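Local atomic coordinates of cytochrome P450 (Picrophilus torridus, PDB entry 2RFB), a protein that is a thermoacidophile's haem-thiolate cytochrome P450 that probably acts as a monooxygenase, inserting one atom of molecular oxygen into its substrate. Residues A[57-65]-A[162-173]; A[316-327]-A[335-343]. One frame throughout, in Å; residues are numbered along the deposited sequence.

Contact 1: residues A[57-65]-A[162-173]; sequences EFRDISAPY and VLAGSSLKNRKL. With HEM (protoporphyrin IX containing Fe), chain G.
Ile61 and Glu57 lie on the face of helix 52-66, the P450 C helix, that meets the end of helix 159-164 and the loop after it; Arg59 of the same helix points away from that loop, to the haem propionate site. No hydrogen bond crosses the 551 Å² interface; apolar and van der Waals contacts make it up. Ile61 makes the broadest set of apolar contacts. Its chi1 of -62° sets CG1 beside the backbone N and leaves CG2 anti to it, where CG2 touches both Leu163 CD2 and Ser166 CB, the latter 3.7 Å away. Ile61 and Leu168 run antiparallel alongside each other, with Ile61 CG1 3.6 Å from Leu168 CD2, and Ile61 CD1 meets Leu173 CD2 tip to tip at 3.8 Å. One turn on, Val162 CG2 sits over a face of the Tyr65 ring in a CH-pi contact, 4.2 Å from the centroid and 25° off the normal. Glu57 CB packs 3.7 Å from Leu168 CG, while its extended chain brings the carboxylate over the Lys169 stem, where Glu57 OE1 is 3.4 Å from Lys169 CB. The opposite charges stay apart, with Glu57 OE2 5.1 Å from Lys169 NZ. With an alanine in place of Glu57, the Lys169 stem would probably lose the group it packs on, and its ammonium the nearby acid. Ser166 OG turns back to Leu163 O, tying the loop to the helix end. Arg59 NH1 donates edge-on to the haem O2D at 2.8 Å; His293 and Arg238 also bond the haem. With His55 one turn earlier, this matches the His-x-x-x-Arg haem-binding signature of the C helix in many bacterial P450s.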
loop_
_atom_site.group_PDB
_atom_site.type_symbol
_atom_site.label_atom_id
_atom_site.label_comp_id
_atom_site.label_asym_id
_atom_site.label_seq_id
_atom_site.Cartn_x
_atom_site.Cartn_y
_atom_site.Cartn_z
ATOM N N GLU A 57 0.786 -7.716 19.159
ATOM C CA GLU A 57 0.892 -9.159 19.188
ATOM C C GLU A 57 0.778 -9.687 17.771
ATOM O O GLU A 57 1.624 -10.450 17.333
ATOM C CB GLU A 57 -0.158 -9.793 20.116
ATOM C CG GLU A 57 0.001 -9.420 21.579
ATOM C CD GLU A 57 -0.985 -10.136 22.511
ATOM O OE1 GLU A 57 -1.479 -11.230 22.121
ATOM O OE2 GLU A 57 -1.236 -9.622 23.640
ATOM N N PHE A 58 -0.243 -9.252 17.048
ATOM C CA PHE A 58 -0.414 -9.665 15.650
ATOM C C PHE A 58 0.711 -9.162 14.760
ATOM O O PHE A 58 1.338 -9.947 14.087
ATOM C CB PHE A 58 -1.772 -9.234 15.108
ATOM C CG PHE A 58 -2.882 -10.172 15.457
ATOM C CD1 PHE A 58 -3.561 -10.054 16.675
ATOM C CD2 PHE A 58 -3.266 -11.168 14.583
ATOM C CE1 PHE A 58 -4.597 -10.934 17.014
ATOM C CE2 PHE A 58 -4.305 -12.050 14.913
ATOM C CZ PHE A 58 -4.968 -11.934 16.125
ATOM N N ARG A 59 0.998 -7.865 14.766
ATOM C CA ARG A 59 2.049 -7.347 13.864
ATOM C C ARG A 59 3.462 -7.969 14.082
ATOM O O ARG A 59 4.192 -8.158 13.107
ATOM C CB ARG A 59 2.059 -5.806 13.868
ATOM C CG ARG A 59 3.006 -5.158 12.884
ATOM C CD ARG A 59 2.990 -3.644 13.066
ATOM N NE ARG A 59 4.048 -2.948 12.328
ATOM C CZ ARG A 59 3.861 -1.930 11.486
ATOM N NH1 ARG A 59 2.641 -1.449 11.232
ATOM N NH2 ARG A 59 4.916 -1.369 10.904
ATOM N N ASP A 60 3.825 -8.312 15.326
ATOM C CA ASP A 60 5.166 -8.889 15.635
ATOM C C ASP A 60 5.460 -10.234 14.925
ATOM O O ASP A 60 6.617 -10.555 14.602
ATOM C CB ASP A 60 5.390 -9.071 17.157
ATOM C CG ASP A 60 5.607 -7.730 17.924
ATOM O OD1 ASP A 60 5.500 -7.741 19.178
ATOM O OD2 ASP A 60 5.890 -6.671 17.310
ATOM N N ILE A 61 4.410 -11.023 14.705
ATOM C CA ILE A 61 4.543 -12.286 14.018
ATOM C C ILE A 61 5.286 -12.098 12.695
ATOM O O ILE A 61 6.123 -12.908 12.364
ATOM C CB ILE A 61 3.156 -12.942 13.806
ATOM C CG1 ILE A 61 2.501 -13.228 15.174
ATOM C CG2 ILE A 61 3.233 -14.174 12.870
ATOM C CD1 ILE A 61 0.983 -13.497 15.115
ATOM N N SER A 62 5.024 -11.022 11.964
ATOM C CA SER A 62 5.653 -10.856 10.646
ATOM C C SER A 62 6.635 -9.679 10.546
ATOM O O SER A 62 7.443 -9.609 9.596
ATOM C CB SER A 62 4.590 -10.689 9.560
ATOM O OG SER A 62 3.869 -9.498 9.750
ATOM N N ALA A 63 6.529 -8.749 11.493
ATOM C CA ALA A 63 7.414 -7.594 11.562
ATOM C C ALA A 63 8.896 -7.908 11.229
ATOM O O ALA A 63 9.458 -7.298 10.320
ATOM C CB ALA A 63 7.276 -6.865 12.965
ATOM N N PRO A 64 9.539 -8.844 11.948
ATOM C CA PRO A 64 10.954 -9.095 11.587
ATOM C C PRO A 64 11.201 -9.409 10.104
ATOM O O PRO A 64 12.261 -9.076 9.582
ATOM C CB PRO A 64 11.354 -10.297 12.458
ATOM C CG PRO A 64 10.397 -10.299 13.592
ATOM C CD PRO A 64 9.105 -9.661 13.098
ATOM N N TYR A 65 10.249 -10.024 9.415
ATOM C CA TYR A 65 10.502 -10.388 8.020
ATOM C C TYR A 65 10.282 -9.223 7.048
ATOM O O TYR A 65 10.644 -9.299 5.886
ATOM C CB TYR A 65 9.749 -11.681 7.651
ATOM C CG TYR A 65 10.036 -12.777 8.683
ATOM C CD1 TYR A 65 9.196 -12.964 9.794
ATOM C CD2 TYR A 65 11.194 -13.579 8.590
ATOM C CE1 TYR A 65 9.474 -13.938 10.753
ATOM C CE2 TYR A 65 11.477 -14.557 9.537
ATOM C CZ TYR A 65 10.619 -14.734 10.627
ATOM O OH TYR A 65 10.894 -15.718 11.588
ATOM N N VAL A 162 5.669 -19.146 8.632
ATOM C CA VAL A 162 5.890 -18.432 9.872
ATOM C C VAL A 162 4.577 -18.304 10.601
ATOM O O VAL A 162 4.542 -18.350 11.827
ATOM C CB VAL A 162 6.507 -17.022 9.617
ATOM C CG1 VAL A 162 6.387 -16.116 10.875
ATOM C CG2 VAL A 162 7.971 -17.146 9.178
ATOM N N LEU A 163 3.500 -18.119 9.847
ATOM C CA LEU A 163 2.167 -17.995 10.433
ATOM C C LEU A 163 1.730 -19.339 10.989
ATOM O O LEU A 163 0.939 -19.404 11.926
ATOM C CB LEU A 163 1.160 -17.504 9.390
ATOM C CG LEU A 163 1.165 -16.027 8.966
ATOM C CD1 LEU A 163 0.238 -15.848 7.780
ATOM C CD2 LEU A 163 0.764 -15.078 10.112
ATOM N N ALA A 164 2.263 -20.413 10.407
ATOM C CA ALA A 164 1.968 -21.763 10.865
ATOM C C ALA A 164 2.554 -22.015 12.252
ATOM O O ALA A 164 1.888 -22.575 13.117
ATOM C CB ALA A 164 2.483 -22.803 9.863
ATOM N N GLY A 165 3.798 -21.594 12.454
ATOM C CA GLY A 165 4.511 -21.865 13.705
ATOM C C GLY A 165 4.312 -20.775 14.743
ATOM O O GLY A 165 5.009 -20.740 15.760
ATOM N N SER A 166 3.345 -19.899 14.477
ATOM C CA SER A 166 3.123 -18.711 15.288
ATOM C C SER A 166 2.003 -18.825 16.305
ATOM O O SER A 166 1.022 -19.554 16.132
ATOM C CB SER A 166 2.832 -17.503 14.391
ATOM O OG SER A 166 1.511 -17.549 13.866
ATOM N N SER A 167 2.183 -18.061 17.364
ATOM C CA SER A 167 1.154 -17.761 18.325
ATOM C C SER A 167 1.480 -16.333 18.709
ATOM O O SER A 167 2.470 -15.763 18.238
ATOM C CB SER A 167 1.317 -18.641 19.555
ATOM O OG SER A 167 2.112 -17.970 20.524
ATOM N N LEU A 168 0.673 -15.736 19.569
ATOM C CA LEU A 168 1.203 -14.616 20.323
ATOM C C LEU A 168 0.489 -14.480 21.661
ATOM O O LEU A 168 -0.738 -14.389 21.704
ATOM C CB LEU A 168 1.217 -13.305 19.489
ATOM C CG LEU A 168 2.463 -12.361 19.556
ATOM C CD1 LEU A 168 3.000 -12.091 21.038
ATOM C CD2 LEU A 168 3.620 -12.781 18.609
ATOM N N LYS A 169 1.285 -14.499 22.732
ATOM C CA LYS A 169 0.845 -14.290 24.125
ATOM C C LYS A 169 -0.291 -15.214 24.540
ATOM O O LYS A 169 -1.461 -14.905 24.341
ATOM C CB LYS A 169 0.468 -12.820 24.393
ATOM C CG LYS A 169 0.545 -12.452 25.889
ATOM C CD LYS A 169 -0.589 -11.537 26.401
ATOM C CE LYS A 169 -0.734 -11.686 27.948
ATOM N NZ LYS A 169 -1.516 -10.591 28.643
ATOM N N ASN A 170 0.069 -16.362 25.093
ATOM C CA ASN A 170 -0.894 -17.278 25.721
ATOM C C ASN A 170 -2.119 -17.618 24.856
ATOM O O ASN A 170 -3.254 -17.579 25.348
ATOM C CB ASN A 170 -1.341 -16.718 27.090
ATOM C CG ASN A 170 -1.657 -17.818 28.101
ATOM O OD1 ASN A 170 -0.815 -18.669 28.394
ATOM N ND2 ASN A 170 -2.872 -17.795 28.646
ATOM N N ARG A 171 -1.880 -17.949 23.579
ATOM C CA ARG A 171 -2.950 -18.306 22.635
ATOM C C ARG A 171 -2.458 -18.537 21.211
ATOM O O ARG A 171 -1.765 -17.687 20.643
ATOM C CB ARG A 171 -3.996 -17.195 22.598
ATOM C CG ARG A 171 -5.237 -17.530 21.841
ATOM C CD ARG A 171 -5.881 -16.264 21.343
ATOM N NE ARG A 171 -6.709 -16.584 20.192
ATOM C CZ ARG A 171 -6.948 -15.774 19.169
ATOM N NH1 ARG A 171 -6.427 -14.551 19.115
ATOM N NH2 ARG A 171 -7.722 -16.206 18.190
ATOM N N LYS A 172 -2.864 -19.670 20.638
ATOM C CA LYS A 172 -2.579 -20.050 19.244
ATOM C C LYS A 172 -3.374 -19.208 18.259
ATOM O O LYS A 172 -4.489 -18.776 18.559
ATOM C CB LYS A 172 -2.981 -21.502 18.994
ATOM C CG LYS A 172 -2.274 -22.574 19.823
ATOM C CD LYS A 172 -2.469 -23.936 19.154
ATOM C CE LYS A 172 -1.376 -24.960 19.520
ATOM N NZ LYS A 172 -1.164 -25.948 18.415
ATOM N N LEU A 173 -2.815 -18.985 17.071
ATOM C CA LEU A 173 -3.581 -18.350 16.004
ATOM C C LEU A 173 -4.630 -19.284 15.411
ATOM O O LEU A 173 -4.354 -20.443 15.076
ATOM C CB LEU A 173 -2.681 -17.796 14.894
ATOM C CG LEU A 173 -2.600 -16.271 14.801
ATOM C CD1 LEU A 173 -2.177 -15.658 16.112
ATOM C CD2 LEU A 173 -1.639 -15.860 13.709
HETATM C CHA HEM G . -0.673 -0.107 6.482
HETATM C CHB HEM G . -0.062 2.956 2.671
HETATM C CHC HEM G . 2.338 -0.717 0.371
HETATM C CHD HEM G . 1.125 -3.954 3.817
HETATM C C1A HEM G . -0.671 1.032 5.659
HETATM C C2A HEM G . -1.165 2.336 6.033
HETATM C C3A HEM G . -0.980 3.162 4.953
HETATM C C4A HEM G . -0.359 2.387 3.942
HETATM C CMA HEM G . -1.315 4.718 4.694
HETATM C CAA HEM G . -1.787 2.684 7.430
HETATM C CBA HEM G . -3.324 2.477 7.463
HETATM C CGA HEM G . -3.742 2.975 8.819
HETATM O O1A HEM G . -2.933 3.666 9.540
HETATM O O2A HEM G . -4.899 2.681 9.181
HETATM C C1B HEM G . 0.674 2.231 1.713
HETATM C C2B HEM G . 1.285 2.743 0.509
HETATM C C3B HEM G . 1.913 1.661 -0.058
HETATM C C4B HEM G . 1.718 0.520 0.753
HETATM C CMB HEM G . 1.160 4.270 0.073
HETATM C CAB HEM G . 2.775 1.330 -1.375
HETATM C CBB HEM G . 3.475 2.311 -2.138
HETATM C C1C HEM G . 2.355 -1.968 1.082
HETATM C C2C HEM G . 2.994 -3.280 0.827
HETATM C C3C HEM G . 2.601 -4.124 1.813
HETATM C C4C HEM G . 1.722 -3.429 2.668
HETATM C CMC HEM G . 3.971 -3.779 -0.333
HETATM C CAC HEM G . 3.040 -5.626 2.030
HETATM C CBC HEM G . 2.147 -6.623 2.173
HETATM C C1D HEM G . 0.526 -3.183 4.867
HETATM C C2D HEM G . 0.026 -3.705 6.118
HETATM C C3D HEM G . -0.534 -2.489 6.878
HETATM C C4D HEM G . -0.288 -1.382 6.046
HETATM C CMD HEM G . -0.018 -5.187 6.613
HETATM C CAD HEM G . -1.225 -2.340 8.276
HETATM C CBD HEM G . -0.109 -2.241 9.339
HETATM C CGD HEM G . -0.701 -2.116 10.706
HETATM O O1D HEM G . -1.935 -1.818 10.795
HETATM O O2D HEM G . 0.046 -2.319 11.709
HETATM N NA HEM G . -0.158 1.094 4.359
HETATM N NB HEM G . 0.986 0.845 1.852
HETATM N NC HEM G . 1.598 -2.136 2.243
HETATM N ND HEM G . 0.320 -1.783 4.856
HETATM FE FE HEM G . 0.866 -0.517 3.447
#

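Contact 2: residues A[316-327]-A[335-343]; sequences FKRIKIDYKKSR and LGYDKLFLS. With SO4 (sulfate ion), chain D.
Phe341 and Leu342 pair with 320-326 across an irregular antiparallel arrangement, consistent with the small C-terminal beta sheet that follows the L helix in P450s. Asp322 N donates to Phe341 O at 2.6 Å, in the carbonyl plane, beside the single bridge of Ile321 with Leu342; a bond of Ser343 N to Lys320 O is modelled too short to be relied on. At the other end two residues, Asp338 and Lys339, stand opposite the single residue Arg327, a classic beta bulge. The evidence is two bonds on one residue, with Arg327 N reaching Lys339 O at 3.2 Å and Asp338 N reaching Arg327 O at 2.8 Å. Side chains fill both ends. Leu342 CD2 stands over the centre of the Phe316 ring, 14° off its normal, a face-on CH-pi contact. Tyr323 and Tyr337 cross at about a right angle, and Tyr337 OH donates to Tyr323 OH over 2.8 Å. Ile321 joins them with both branches: CG2 lies over a face of Tyr323, and CD1 abuts the hydroxyl end of Tyr337. Further out, Asp93 OD1 accepts from Leu340 N, Leu340 has a backbone hydrogen bond with Ile94, and helix 175-206 backs the layer at Ile201 and Arg202. Within the turn, Ser326 OG, held beside its own N by a chi1 of -37°, accepts from Phe341 N at 3.0 Å and an almost straight 169°. That hydroxyl donates in turn to Asp322 O, from above its carbonyl plane, while Asp322 OD1 closes an Asx turn by accepting from Lys324 N at 2.9 Å.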
loop_
_atom_site.group_PDB
_atom_site.type_symbol
_atom_site.label_atom_id
_atom_site.label_comp_id
_atom_site.label_asym_id
_atom_site.label_seq_id
_atom_site.Cartn_x
_atom_site.Cartn_y
_atom_site.Cartn_z
ATOM N N PHE A 316 12.677 2.664 -21.682
ATOM C CA PHE A 316 12.168 3.678 -22.615
ATOM C C PHE A 316 13.139 4.875 -22.805
ATOM O O PHE A 316 13.797 5.281 -21.874
ATOM C CB PHE A 316 10.781 4.159 -22.136
ATOM C CG PHE A 316 9.768 3.045 -21.988
ATOM C CD1 PHE A 316 9.177 2.465 -23.111
ATOM C CD2 PHE A 316 9.421 2.565 -20.728
ATOM C CE1 PHE A 316 8.229 1.419 -22.962
ATOM C CE2 PHE A 316 8.494 1.527 -20.573
ATOM C CZ PHE A 316 7.893 0.965 -21.676
ATOM N N LYS A 317 13.226 5.434 -24.004
ATOM C CA LYS A 317 14.045 6.639 -24.221
ATOM C C LYS A 317 13.202 7.893 -23.941
ATOM O O LYS A 317 13.693 8.883 -23.393
ATOM C CB LYS A 317 14.613 6.694 -25.654
ATOM C CG LYS A 317 15.872 5.830 -25.925
ATOM C CD LYS A 317 16.501 6.116 -27.348
ATOM C CE LYS A 317 15.839 5.291 -28.500
ATOM N NZ LYS A 317 16.440 5.487 -29.922
ATOM N N ARG A 318 11.931 7.822 -24.329
ATOM C CA ARG A 318 10.996 8.920 -24.222
ATOM C C ARG A 318 9.782 8.354 -23.489
ATOM O O ARG A 318 9.340 7.225 -23.782
ATOM C CB ARG A 318 10.608 9.449 -25.620
ATOM C CG ARG A 318 11.725 10.218 -26.377
ATOM C CD ARG A 318 11.290 10.683 -27.810
ATOM N NE ARG A 318 12.416 10.918 -28.734
ATOM C CZ ARG A 318 12.307 11.243 -30.036
ATOM N NH1 ARG A 318 11.111 11.404 -30.609
ATOM N NH2 ARG A 318 13.404 11.408 -30.785
ATOM N N ILE A 319 9.267 9.117 -22.528
ATOM C CA ILE A 319 8.100 8.702 -21.751
ATOM C C ILE A 319 6.988 9.766 -21.806
ATOM O O ILE A 319 7.002 10.681 -21.031
ATOM C CB ILE A 319 8.536 8.347 -20.275
ATOM C CG1 ILE A 319 9.481 7.143 -20.321
ATOM C CG2 ILE A 319 7.326 8.122 -19.307
ATOM C CD1 ILE A 319 9.790 6.533 -19.007
ATOM N N LYS A 320 6.072 9.649 -22.769
ATOM C CA LYS A 320 4.831 10.452 -22.847
ATOM C C LYS A 320 3.641 9.545 -22.596
ATOM O O LYS A 320 3.514 8.482 -23.211
ATOM C CB LYS A 320 4.613 11.078 -24.234
ATOM C CG LYS A 320 5.783 11.826 -24.862
ATOM C CD LYS A 320 5.601 11.955 -26.386
ATOM C CE LYS A 320 6.957 12.260 -27.102
ATOM N NZ LYS A 320 8.079 11.276 -26.764
ATOM N N ILE A 321 2.751 9.950 -21.717
ATOM C CA ILE A 321 1.560 9.163 -21.468
ATOM C C ILE A 321 0.564 9.454 -22.565
ATOM O O ILE A 321 0.325 10.593 -22.878
ATOM C CB ILE A 321 0.947 9.507 -20.126
ATOM C CG1 ILE A 321 1.771 8.881 -18.988
ATOM C CG2 ILE A 321 -0.544 9.073 -20.104
ATOM C CD1 ILE A 321 1.287 9.217 -17.523
ATOM N N ASP A 322 -0.008 8.432 -23.177
ATOM C CA ASP A 322 -1.039 8.697 -24.184
ATOM C C ASP A 322 -2.403 8.884 -23.542
ATOM O O ASP A 322 -3.056 7.920 -23.202
ATOM C CB ASP A 322 -1.120 7.590 -25.224
ATOM C CG ASP A 322 -2.147 7.876 -26.289
ATOM O OD1 ASP A 322 -3.017 8.765 -26.112
ATOM O OD2 ASP A 322 -2.094 7.206 -27.336
ATOM N N TYR A 323 -2.859 10.121 -23.453
ATOM C CA TYR A 323 -4.088 10.414 -22.728
ATOM C C TYR A 323 -5.401 10.162 -23.467
ATOM O O TYR A 323 -6.476 10.326 -22.874
ATOM C CB TYR A 323 -4.047 11.860 -22.181
ATOM C CG TYR A 323 -3.373 11.875 -20.841
ATOM C CD1 TYR A 323 -2.085 12.377 -20.691
ATOM C CD2 TYR A 323 -3.990 11.295 -19.738
ATOM C CE1 TYR A 323 -1.467 12.340 -19.467
ATOM C CE2 TYR A 323 -3.371 11.270 -18.509
ATOM C CZ TYR A 323 -2.111 11.786 -18.398
ATOM O OH TYR A 323 -1.496 11.751 -17.177
ATOM N N LYS A 324 -5.316 9.800 -24.748
ATOM C CA LYS A 324 -6.478 9.406 -25.519
ATOM C C LYS A 324 -6.842 7.931 -25.265
ATOM O O LYS A 324 -7.833 7.441 -25.809
ATOM C CB LYS A 324 -6.227 9.643 -27.013
ATOM C CG LYS A 324 -6.389 11.085 -27.431
ATOM C CD LYS A 324 -5.843 11.324 -28.827
ATOM C CE LYS A 324 -6.023 12.789 -29.270
ATOM N NZ LYS A 324 -4.992 13.637 -28.614
ATOM N N LYS A 325 -6.004 7.220 -24.497
ATOM C CA LYS A 325 -6.267 5.835 -24.088
ATOM C C LYS A 325 -6.062 5.609 -22.586
ATOM O O LYS A 325 -6.510 4.614 -22.065
ATOM C CB LYS A 325 -5.389 4.860 -24.848
ATOM C CG LYS A 325 -4.956 5.346 -26.217
ATOM C CD LYS A 325 -4.637 4.215 -27.143
ATOM C CE LYS A 325 -3.800 4.721 -28.285
ATOM N NZ LYS A 325 -2.533 5.089 -27.599
ATOM N N SER A 326 -5.412 6.513 -21.880
ATOM C CA SER A 326 -5.130 6.270 -20.485
ATOM C C SER A 326 -6.118 7.029 -19.634
ATOM O O SER A 326 -6.566 8.093 -20.027
ATOM C CB SER A 326 -3.690 6.694 -20.116
ATOM O OG SER A 326 -2.812 6.403 -21.184
ATOM N N ARG A 327 -6.435 6.501 -18.464
ATOM C CA ARG A 327 -7.444 7.092 -17.636
ATOM C C ARG A 327 -7.032 6.877 -16.236
ATOM O O ARG A 327 -6.463 5.850 -15.921
ATOM C CB ARG A 327 -8.814 6.440 -17.804
ATOM C CG ARG A 327 -9.517 6.665 -19.111
ATOM C CD ARG A 327 -9.710 8.158 -19.484
ATOM N NE ARG A 327 -8.902 8.447 -20.660
ATOM C CZ ARG A 327 -9.352 8.752 -21.867
ATOM N NH1 ARG A 327 -10.648 8.898 -22.114
ATOM N NH2 ARG A 327 -8.468 8.937 -22.827
ATOM N N LEU A 335 -5.128 7.025 -5.688
ATOM C CA LEU A 335 -4.753 7.802 -6.835
ATOM C C LEU A 335 -3.841 7.003 -7.763
ATOM O O LEU A 335 -2.724 6.591 -7.381
ATOM C CB LEU A 335 -4.094 9.111 -6.381
ATOM C CG LEU A 335 -3.464 10.011 -7.467
ATOM C CD1 LEU A 335 -4.502 10.495 -8.498
ATOM C CD2 LEU A 335 -2.708 11.196 -6.873
ATOM N N GLY A 336 -4.289 6.776 -8.992
ATOM C CA GLY A 336 -3.547 5.935 -9.896
ATOM C C GLY A 336 -4.282 5.782 -11.190
ATOM O O GLY A 336 -5.400 6.331 -11.372
ATOM N N TYR A 337 -3.679 5.032 -12.100
ATOM C CA TYR A 337 -4.249 4.874 -13.429
ATOM C C TYR A 337 -5.093 3.619 -13.479
ATOM O O TYR A 337 -4.807 2.629 -12.813
ATOM C CB TYR A 337 -3.131 4.769 -14.480
ATOM C CG TYR A 337 -2.500 6.093 -14.726
ATOM C CD1 TYR A 337 -1.572 6.618 -13.812
ATOM C CD2 TYR A 337 -2.886 6.871 -15.822
ATOM C CE1 TYR A 337 -1.011 7.860 -14.005
ATOM C CE2 TYR A 337 -2.308 8.110 -16.038
ATOM C CZ TYR A 337 -1.363 8.591 -15.114
ATOM O OH TYR A 337 -0.817 9.840 -15.278
ATOM N N ASP A 338 -6.148 3.672 -14.261
ATOM C CA ASP A 338 -6.935 2.513 -14.490
ATOM C C ASP A 338 -6.182 1.718 -15.548
ATOM O O ASP A 338 -5.948 0.521 -15.364
ATOM C CB ASP A 338 -8.313 2.925 -14.971
ATOM C CG ASP A 338 -9.170 1.739 -15.406
ATOM O OD1 ASP A 338 -9.006 0.629 -14.885
ATOM O OD2 ASP A 338 -10.041 1.944 -16.245
ATOM N N LYS A 339 -5.796 2.409 -16.627
ATOM C CA LYS A 339 -4.991 1.888 -17.695
ATOM C C LYS A 339 -3.990 2.966 -18.080
ATOM O O LYS A 339 -4.305 4.183 -18.032
ATOM C CB LYS A 339 -5.865 1.620 -18.922
ATOM C CG LYS A 339 -6.763 0.433 -18.864
ATOM C CD LYS A 339 -7.722 0.546 -19.999
ATOM C CE LYS A 339 -8.976 -0.263 -19.776
ATOM N NZ LYS A 339 -8.706 -1.699 -20.054
ATOM N N LEU A 340 -2.802 2.539 -18.508
ATOM C CA LEU A 340 -1.746 3.479 -18.857
ATOM C C LEU A 340 -1.043 3.038 -20.135
ATOM O O LEU A 340 -0.444 1.959 -20.194
ATOM C CB LEU A 340 -0.750 3.619 -17.722
ATOM C CG LEU A 340 0.223 4.820 -17.726
ATOM C CD1 LEU A 340 0.923 4.992 -16.371
ATOM C CD2 LEU A 340 1.306 4.644 -18.798
ATOM N N PHE A 341 -1.127 3.870 -21.159
ATOM C CA PHE A 341 -0.498 3.565 -22.433
ATOM C C PHE A 341 0.454 4.670 -22.751
ATOM O O PHE A 341 0.139 5.857 -22.620
ATOM C CB PHE A 341 -1.513 3.469 -23.568
ATOM C CG PHE A 341 -2.478 2.382 -23.400
ATOM C CD1 PHE A 341 -3.649 2.588 -22.672
ATOM C CD2 PHE A 341 -2.232 1.136 -23.945
ATOM C CE1 PHE A 341 -4.569 1.563 -22.514
ATOM C CE2 PHE A 341 -3.138 0.104 -23.763
ATOM C CZ PHE A 341 -4.320 0.329 -23.049
ATOM N N LEU A 342 1.620 4.249 -23.188
ATOM C CA LEU A 342 2.711 5.134 -23.437
ATOM C C LEU A 342 2.735 5.703 -24.834
ATOM O O LEU A 342 2.388 5.077 -25.807
ATOM C CB LEU A 342 4.004 4.394 -23.223
ATOM C CG LEU A 342 4.934 4.796 -22.121
ATOM C CD1 LEU A 342 4.240 5.174 -20.821
ATOM C CD2 LEU A 342 5.917 3.649 -21.955
ATOM N N SER A 343 3.187 6.940 -24.881
ATOM C CA SER A 343 3.773 7.541 -26.074
ATOM C C SER A 343 2.690 8.206 -26.826
ATOM O O SER A 343 2.435 9.402 -26.626
ATOM C CB SER A 343 4.486 6.506 -26.937
ATOM O OG SER A 343 4.891 7.140 -28.106
ATOM O OXT SER A 343 2.073 7.492 -27.605
HETATM S S SO4 D . 11.743 3.669 -26.644
HETATM O O1 SO4 D . 10.726 4.689 -26.368
HETATM O O2 SO4 D . 12.079 3.704 -28.075
HETATM O O3 SO4 D . 13.005 3.977 -25.948
HETATM O O4 SO4 D . 11.273 2.341 -26.206
#

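Overall arrangement
The two contacts follow each other in series along the chain and lie on opposite sides of its centre, each about 21 Å from it. Their own centres are 42 Å apart and their nearest atoms about 20 Å, so neither touches the other. The haem relates to them unequally: contact 1 holds Arg59, which bonds a propionate directly, whereas in contact 2 the side chain of Tyr337 stays about 13 Å from the haem, and the haem-binding residues are remote. Helix 175-206, the long helix that P450 nomenclature letters I, connects them physically: Tyr181 near its start meets Ile61 and Leu163, while Ile201 and Ile204 near its end meet Leu340 and Ile319.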